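Local coordinates for uric acid degradation bifunctional protein PucL (Bacillus subtilis, PDB 6A4M) that probably oxidises uric acid with molecular oxygen as a urate oxidase and, as a bifunctional enzyme, probably also decarboxylates a later intermediate of urate breakdown, at residues Leu96-Leu107 / Leu144-Ile153. Numbering follows the deposited sequence.
Sequences LDTYSHMDTITL and LKAERSGNTI
Arg148, at the end of strand 139-148, reaches the turn between helix 84-98 and strand 104-121; the two strands are antiparallel neighbours in the helix-backed sheet of the tunnelling (T-) fold of urate oxidases. Its CB lies against Asp103 O, whose carbonyl takes the Arg148 backbone N-H at 3.0 Å. With CG anti to the backbone N (chi1 -171°), the chain runs out across the turn, and CD passes near the Asp103 carboxylate. A bend at chi3 (-60°) then brings the guanidinium edge to Met102 O, which NE and NH2 grip side-on, NH2 at 2.8 Å. The same NH2 also donates to Leu96 O, 2.9 Å away near the end of the helix, both oxygens lying close to the guanidinium plane; NH1 stays 3.7 Å from Leu96 O, without a bond to it. Asp103 OD1 makes a long salt bridge with NE (3.9 Å), probably a modest attraction, the two planes 82° apart. Arginine suits this place because its long arm ends in several coplanar donors; an alanine here would probably leave the carbonyls of Leu96 and Met102 without these donors and the turn freer to move. Beyond the turn, paired backbone hydrogen bonds join Ile105 to Ala146 and Leu107 to Leu144. Ala146, being small, lets the helix pack close, Leu96 CD1 4.0 Å from its CB. On the opposite sheet face, the extended Lys145 chain slants across Thr106 and Thr104, CG 3.3 Å from Thr106 OG1 and CE 3.6 Å from Thr104 CG2.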
loop_
_atom_site.group_PDB
_atom_site.type_symbol
_atom_site.label_atom_id
_atom_site.label_comp_id
_atom_site.label_asym_id
_atom_site.label_seq_id
_atom_site.Cartn_x
_atom_site.Cartn_y
_atom_site.Cartn_z
ATOM N N LEU A 96 -15.327 5.640 -18.366
ATOM C CA LEU A 96 -16.684 5.148 -18.618
ATOM C C LEU A 96 -17.616 6.240 -19.160
ATOM O O LEU A 96 -18.437 5.968 -20.037
ATOM C CB LEU A 96 -17.276 4.522 -17.350
ATOM C CG LEU A 96 -16.584 3.241 -16.864
ATOM C CD1 LEU A 96 -16.967 2.927 -15.424
ATOM C CD2 LEU A 96 -16.902 2.058 -17.771
ATOM N N ASP A 97 -17.477 7.467 -18.654
ATOM C CA ASP A 97 -18.305 8.592 -19.104
ATOM C C ASP A 97 -17.973 9.115 -20.510
ATOM O O ASP A 97 -18.853 9.682 -21.161
ATOM C CB ASP A 97 -18.243 9.754 -18.100
ATOM C CG ASP A 97 -18.988 9.460 -16.799
ATOM O OD1 ASP A 97 -19.831 8.540 -16.760
ATOM O OD2 ASP A 97 -18.736 10.173 -15.806
ATOM N N THR A 98 -16.732 8.938 -20.975
ATOM C CA THR A 98 -16.313 9.446 -22.302
ATOM C C THR A 98 -16.152 8.389 -23.413
ATOM O O THR A 98 -16.012 8.756 -24.580
ATOM C CB THR A 98 -15.018 10.287 -22.207
ATOM O OG1 THR A 98 -13.935 9.478 -21.733
ATOM C CG2 THR A 98 -15.221 11.476 -21.272
ATOM N N TYR A 99 -16.171 7.101 -23.057
ATOM C CA TYR A 99 -16.125 5.998 -24.028
ATOM C C TYR A 99 -17.373 5.121 -23.857
ATOM O O TYR A 99 -17.504 4.412 -22.855
ATOM C CB TYR A 99 -14.864 5.156 -23.824
ATOM C CG TYR A 99 -13.564 5.873 -24.138
ATOM C CD1 TYR A 99 -12.947 6.697 -23.192
ATOM C CD2 TYR A 99 -12.939 5.716 -25.379
ATOM C CE1 TYR A 99 -11.754 7.350 -23.475
ATOM C CE2 TYR A 99 -11.744 6.367 -25.671
ATOM C CZ TYR A 99 -11.154 7.182 -24.715
ATOM O OH TYR A 99 -9.971 7.828 -24.997
ATOM N N SER A 100 -18.275 5.166 -24.838
ATOM C CA SER A 100 -19.597 4.528 -24.723
ATOM C C SER A 100 -19.582 3.001 -24.803
ATOM O O SER A 100 -20.314 2.336 -24.065
ATOM C CB SER A 100 -20.546 5.077 -25.789
ATOM O OG SER A 100 -20.000 4.938 -27.090
ATOM N N HIS A 101 -18.761 2.457 -25.701
ATOM C CA HIS A 101 -18.698 1.002 -25.926
ATOM C C HIS A 101 -18.019 0.227 -24.792
ATOM O O HIS A 101 -18.223 -0.979 -24.660
ATOM C CB HIS A 101 -18.014 0.697 -27.262
ATOM C CG HIS A 101 -18.767 1.219 -28.446
ATOM N ND1 HIS A 101 -18.312 2.269 -29.214
ATOM C CD2 HIS A 101 -19.959 0.854 -28.975
ATOM C CE1 HIS A 101 -19.184 2.519 -30.175
ATOM N NE2 HIS A 101 -20.192 1.673 -30.052
ATOM N N MET A 102 -17.217 0.923 -23.988
ATOM C CA MET A 102 -16.590 0.350 -22.798
ATOM C C MET A 102 -17.633 0.052 -21.720
ATOM O O MET A 102 -18.375 0.946 -21.312
ATOM C CB MET A 102 -15.554 1.335 -22.250
ATOM C CG MET A 102 -14.743 0.836 -21.066
ATOM S SD MET A 102 -13.804 2.169 -20.304
ATOM C CE MET A 102 -12.809 2.722 -21.689
ATOM N N ASP A 103 -17.671 -1.201 -21.265
ATOM C CA ASP A 103 -18.585 -1.647 -20.201
ATOM C C ASP A 103 -17.884 -1.883 -18.854
ATOM O O ASP A 103 -18.454 -1.584 -17.804
ATOM C CB ASP A 103 -19.313 -2.928 -20.635
ATOM C CG ASP A 103 -20.138 -2.739 -21.906
ATOM O OD1 ASP A 103 -20.689 -1.637 -22.119
ATOM O OD2 ASP A 103 -20.238 -3.700 -22.697
ATOM N N THR A 104 -16.667 -2.428 -18.891
ATOM C CA THR A 104 -15.890 -2.742 -17.689
ATOM C C THR A 104 -14.524 -2.052 -17.743
ATOM O O THR A 104 -13.975 -1.831 -18.828
ATOM C CB THR A 104 -15.669 -4.265 -17.563
ATOM O OG1 THR A 104 -16.902 -4.951 -17.800
ATOM C CG2 THR A 104 -15.160 -4.639 -16.172
ATOM N N ILE A 105 -13.991 -1.710 -16.570
ATOM C CA ILE A 105 -12.625 -1.196 -16.448
ATOM C C ILE A 105 -11.985 -1.662 -15.135
ATOM O O ILE A 105 -12.604 -1.579 -14.076
ATOM C CB ILE A 105 -12.560 0.351 -16.578
ATOM C CG1 ILE A 105 -11.101 0.836 -16.566
ATOM C CG2 ILE A 105 -13.360 1.046 -15.481
ATOM C CD1 ILE A 105 -10.919 2.248 -17.082
ATOM N N THR A 106 -10.757 -2.170 -15.230
ATOM C CA THR A 106 -9.955 -2.525 -14.061
ATOM C C THR A 106 -8.698 -1.664 -14.084
ATOM O O THR A 106 -7.929 -1.719 -15.046
ATOM C CB THR A 106 -9.550 -4.015 -14.066
ATOM O OG1 THR A 106 -10.699 -4.829 -14.326
ATOM C CG2 THR A 106 -8.942 -4.420 -12.726
ATOM N N LEU A 107 -8.511 -0.867 -13.034
ATOM C CA LEU A 107 -7.327 -0.027 -12.881
ATOM C C LEU A 107 -6.483 -0.500 -11.704
ATOM O O LEU A 107 -7.013 -0.792 -10.633
ATOM C CB LEU A 107 -7.733 1.427 -12.672
ATOM C CG LEU A 107 -8.137 2.150 -13.956
ATOM C CD1 LEU A 107 -9.070 3.311 -13.657
ATOM C CD2 LEU A 107 -6.915 2.631 -14.721
ATOM N N LEU A 144 -8.882 -0.924 -8.497
ATOM C CA LEU A 144 -10.266 -0.484 -8.604
ATOM C C LEU A 144 -10.897 -1.102 -9.836
ATOM O O LEU A 144 -10.350 -0.983 -10.934
ATOM C CB LEU A 144 -10.335 1.038 -8.708
ATOM C CG LEU A 144 -11.730 1.669 -8.793
ATOM C CD1 LEU A 144 -12.465 1.539 -7.470
ATOM C CD2 LEU A 144 -11.622 3.125 -9.190
ATOM N N LYS A 145 -12.047 -1.748 -9.647
ATOM C CA LYS A 145 -12.818 -2.316 -10.746
ATOM C C LYS A 145 -14.207 -1.677 -10.758
ATOM O O LYS A 145 -14.905 -1.701 -9.742
ATOM C CB LYS A 145 -12.916 -3.838 -10.608
ATOM C CG LYS A 145 -13.002 -4.537 -11.952
ATOM C CD LYS A 145 -13.628 -5.922 -11.902
ATOM C CE LYS A 145 -13.928 -6.419 -13.314
ATOM N NZ LYS A 145 -14.022 -7.901 -13.401
ATOM N N ALA A 146 -14.594 -1.109 -11.903
ATOM C CA ALA A 146 -15.883 -0.429 -12.060
ATOM C C ALA A 146 -16.620 -0.916 -13.310
ATOM O O ALA A 146 -15.998 -1.175 -14.343
ATOM C CB ALA A 146 -15.676 1.073 -12.123
ATOM N N GLU A 147 -17.946 -1.027 -13.201
ATOM C CA GLU A 147 -18.806 -1.527 -14.283
ATOM C C GLU A 147 -19.921 -0.545 -14.627
ATOM O O GLU A 147 -20.267 0.328 -13.829
ATOM C CB GLU A 147 -19.426 -2.875 -13.894
ATOM C CG GLU A 147 -18.517 -4.071 -14.139
ATOM C CD GLU A 147 -19.114 -5.391 -13.670
ATOM O OE1 GLU A 147 -20.358 -5.543 -13.681
ATOM O OE2 GLU A 147 -18.327 -6.289 -13.296
ATOM N N ARG A 148 -20.473 -0.712 -15.827
ATOM C CA ARG A 148 -21.650 0.027 -16.279
ATOM C C ARG A 148 -22.900 -0.813 -15.997
ATOM O O ARG A 148 -23.051 -1.901 -16.560
ATOM C CB ARG A 148 -21.536 0.321 -17.778
ATOM C CG ARG A 148 -22.590 1.274 -18.323
ATOM C CD ARG A 148 -22.539 1.353 -19.842
ATOM N NE ARG A 148 -21.249 1.831 -20.348
ATOM C CZ ARG A 148 -20.815 3.095 -20.302
ATOM N NH1 ARG A 148 -21.547 4.066 -19.752
ATOM N NH2 ARG A 148 -19.620 3.394 -20.810
ATOM N N SER A 149 -23.777 -0.319 -15.120
ATOM C CA SER A 149 -25.045 -1.000 -14.803
ATOM C C SER A 149 -26.033 -0.050 -14.093
ATOM O O SER A 149 -25.825 0.275 -12.922
ATOM C CB SER A 149 -24.804 -2.242 -13.933
ATOM O OG SER A 149 -24.437 -1.893 -12.611
ATOM N N GLY A 150 -27.080 0.431 -14.766
ATOM C CA GLY A 150 -27.283 0.340 -16.221
ATOM C C GLY A 150 -27.828 1.675 -16.671
ATOM O O GLY A 150 -28.887 1.749 -17.294
ATOM N N ASN A 151 -27.026 2.706 -16.406
ATOM C CA ASN A 151 -27.432 4.120 -16.239
ATOM C C ASN A 151 -26.622 4.775 -15.099
ATOM O O ASN A 151 -26.577 6.004 -14.994
ATOM C CB ASN A 151 -28.937 4.311 -15.948
ATOM C CG ASN A 151 -29.384 5.748 -16.119
ATOM O OD1 ASN A 151 -29.806 6.405 -15.168
ATOM N ND2 ASN A 151 -29.276 6.247 -17.338
ATOM N N THR A 152 -26.020 3.956 -14.231
ATOM C CA THR A 152 -25.068 4.424 -13.218
ATOM C C THR A 152 -23.810 3.542 -13.205
ATOM O O THR A 152 -23.834 2.394 -13.666
ATOM C CB THR A 152 -25.713 4.474 -11.811
ATOM O OG1 THR A 152 -24.766 4.973 -10.859
ATOM C CG2 THR A 152 -26.217 3.093 -11.359
ATOM N N ILE A 153 -22.721 4.097 -12.676
ATOM C CA ILE A 153 -21.441 3.395 -12.563
ATOM C C ILE A 153 -21.364 2.736 -11.182
ATOM O O ILE A 153 -21.543 3.404 -10.161
ATOM C CB ILE A 153 -20.249 4.359 -12.789
ATOM C CG1 ILE A 153 -20.265 4.892 -14.231
ATOM C CG2 ILE A 153 -18.916 3.668 -12.501
ATOM C CD1 ILE A 153 -19.522 6.198 -14.423
#